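Local coordinates for acyl-homoserine-lactone synthase (Pseudomonas aeruginosa, PDB 1RO5), which makes the quorum-sensing signal N-(3-oxododecanoyl)homoserine lactone from S-adenosyl-L-methionine and an acyl group carried on acyl carrier protein, at residues I99-R104 / T139-T144. Numbering follows the deposited sequence.
Sequences IWELSR and TLVTVT
Strands 99-107 and 139-145, joined through helix 118-133 in a beta-alpha-beta crossover, are the parallel pair in the central sheet of this acetyltransferase-like fold, and I99 to E101 pair in register with T139 to V141. W100 N donates to T139 O, W100 O accepts from V141 N at 2.9 Å, and L102 N donates to V141 O at 2.8 Å. Beta-branched I99, T139 and V141 suit the extended backbone. I99 CG1 runs beside T139 CB (3.8 Å), and the side chains of V141 and E101 cross at about a right angle. On the other face, branched L140 and L102 fill buried apolar space, CD1 to CD1; L140 CD2 meets W100 CB at 3.8 Å, while the indole leads away towards Y55 and I71.

As in GNAT acetyltransferases, the strands then splay, and L102 O and V143 N stand 4.1 Å apart. A water bridges them, accepting from V143 N at 3.0 Å. T142, whose short side chain keeps a hydroxyl near the backbone, sets OG1 anti to its N (chi1 180°) and donates to L102 O at 2.7 Å from above the carbonyl plane. E101 is long enough to accept the water's other hydrogen at OE2 and M79 N at OE1. Buried polar groups thus stay satisfied where direct pairing ends.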
loop_
_atom_site.group_PDB
_atom_site.type_symbol
_atom_site.label_atom_id
_atom_site.label_comp_id
_atom_site.label_asym_id
_atom_site.label_seq_id
_atom_site.Cartn_x
_atom_site.Cartn_y
_atom_site.Cartn_z
ATOM N N ILE A 99 5.838 -10.169 -8.271
ATOM C CA ILE A 99 5.503 -8.776 -8.153
ATOM C C ILE A 99 4.037 -8.627 -7.591
ATOM O O ILE A 99 3.126 -9.331 -8.073
ATOM C CB ILE A 99 5.646 -8.123 -9.570
ATOM C CG1 ILE A 99 7.111 -8.382 -10.127
ATOM C CG2 ILE A 99 5.156 -6.629 -9.526
ATOM C CD1 ILE A 99 7.322 -7.982 -11.630
ATOM N N TRP A 100 3.836 -7.673 -6.672
ATOM C CA TRP A 100 2.580 -7.385 -6.060
ATOM C C TRP A 100 2.300 -5.928 -6.246
ATOM O O TRP A 100 3.194 -5.109 -6.420
ATOM C CB TRP A 100 2.685 -7.683 -4.538
ATOM C CG TRP A 100 2.642 -9.105 -4.103
ATOM C CD1 TRP A 100 2.283 -10.183 -4.835
ATOM C CD2 TRP A 100 2.972 -9.605 -2.801
ATOM N NE1 TRP A 100 2.305 -11.322 -4.051
ATOM C CE2 TRP A 100 2.754 -10.985 -2.811
ATOM C CE3 TRP A 100 3.454 -9.016 -1.637
ATOM C CZ2 TRP A 100 2.963 -11.767 -1.716
ATOM C CZ3 TRP A 100 3.650 -9.775 -0.564
ATOM C CH2 TRP A 100 3.395 -11.154 -0.598
ATOM N N GLU A 101 1.052 -5.583 -6.150
ATOM C CA GLU A 101 0.603 -4.238 -6.198
ATOM C C GLU A 101 0.109 -3.772 -4.849
ATOM O O GLU A 101 -0.520 -4.564 -4.095
ATOM C CB GLU A 101 -0.589 -4.108 -7.178
ATOM C CG GLU A 101 -0.957 -2.621 -7.250
ATOM C CD GLU A 101 -2.369 -2.278 -7.743
ATOM O OE1 GLU A 101 -3.334 -2.972 -7.418
ATOM O OE2 GLU A 101 -2.487 -1.261 -8.371
ATOM N N LEU A 102 0.474 -2.528 -4.499
ATOM C CA LEU A 102 -0.039 -1.881 -3.317
ATOM C C LEU A 102 -1.124 -0.895 -3.760
ATOM O O LEU A 102 -0.981 -0.186 -4.807
ATOM C CB LEU A 102 1.036 -1.109 -2.584
ATOM C CG LEU A 102 2.349 -1.807 -2.300
ATOM C CD1 LEU A 102 3.210 -0.835 -1.614
ATOM C CD2 LEU A 102 2.043 -3.045 -1.419
ATOM N N SER A 103 -2.138 -0.732 -2.883
ATOM C CA SER A 103 -3.209 0.183 -3.147
ATOM C C SER A 103 -3.893 0.626 -1.908
ATOM O O SER A 103 -3.694 0.045 -0.859
ATOM C CB SER A 103 -4.214 -0.457 -4.160
ATOM O OG SER A 103 -4.882 -1.585 -3.648
ATOM N N ARG A 104 -4.719 1.663 -1.971
ATOM C CA ARG A 104 -5.519 2.043 -0.774
ATOM C C ARG A 104 -4.706 2.353 0.479
ATOM O O ARG A 104 -5.051 1.881 1.554
ATOM C CB ARG A 104 -6.625 1.003 -0.476
ATOM C CG ARG A 104 -7.654 0.811 -1.607
ATOM C CD ARG A 104 -8.342 2.142 -1.868
ATOM N NE ARG A 104 -9.527 2.114 -2.734
ATOM C CZ ARG A 104 -9.635 2.729 -3.945
ATOM N NH1 ARG A 104 -8.639 3.442 -4.527
ATOM N NH2 ARG A 104 -10.770 2.677 -4.571
ATOM N N THR A 139 9.577 -6.917 -6.436
ATOM C CA THR A 139 9.062 -5.652 -6.852
ATOM C C THR A 139 7.637 -5.386 -6.345
ATOM O O THR A 139 6.733 -6.224 -6.459
ATOM C CB THR A 139 9.006 -5.597 -8.378
ATOM O OG1 THR A 139 10.283 -5.790 -8.941
ATOM C CG2 THR A 139 8.603 -4.094 -8.895
ATOM N N LEU A 140 7.433 -4.186 -5.868
ATOM C CA LEU A 140 6.119 -3.665 -5.585
ATOM C C LEU A 140 5.701 -2.574 -6.580
ATOM O O LEU A 140 6.502 -1.649 -6.907
ATOM C CB LEU A 140 6.142 -3.106 -4.204
ATOM C CG LEU A 140 6.391 -4.204 -3.142
ATOM C CD1 LEU A 140 6.317 -3.571 -1.799
ATOM C CD2 LEU A 140 5.459 -5.428 -3.141
ATOM N N VAL A 141 4.512 -2.666 -7.173
ATOM C CA VAL A 141 4.051 -1.560 -7.960
ATOM C C VAL A 141 2.852 -0.883 -7.245
ATOM O O VAL A 141 2.210 -1.486 -6.384
ATOM C CB VAL A 141 3.670 -2.013 -9.369
ATOM C CG1 VAL A 141 4.893 -2.506 -10.084
ATOM C CG2 VAL A 141 2.542 -3.088 -9.360
ATOM N N THR A 142 2.587 0.376 -7.541
ATOM C CA THR A 142 1.452 1.033 -6.927
ATOM C C THR A 142 1.069 2.276 -7.727
ATOM O O THR A 142 1.900 2.874 -8.386
ATOM C CB THR A 142 1.773 1.344 -5.455
ATOM O OG1 THR A 142 0.663 1.993 -4.832
ATOM C CG2 THR A 142 2.935 2.377 -5.392
ATOM N N VAL A 143 -0.171 2.696 -7.638
ATOM C CA VAL A 143 -0.597 4.006 -8.122
ATOM C C VAL A 143 -0.782 4.836 -6.873
ATOM O O VAL A 143 -1.623 4.497 -6.022
ATOM C CB VAL A 143 -1.903 3.935 -8.901
ATOM C CG1 VAL A 143 -2.564 5.346 -9.187
ATOM C CG2 VAL A 143 -1.659 3.302 -10.204
ATOM N N THR A 144 0.015 5.889 -6.748
ATOM C CA THR A 144 -0.072 6.741 -5.590
ATOM C C THR A 144 0.103 8.227 -6.084
ATOM O O THR A 144 -0.084 8.507 -7.326
ATOM C CB THR A 144 0.894 6.265 -4.464
ATOM O OG1 THR A 144 0.668 7.072 -3.317
ATOM C CG2 THR A 144 2.352 6.502 -4.831
HETATM O O HOH W 1 -2.339 0.909 -6.707
#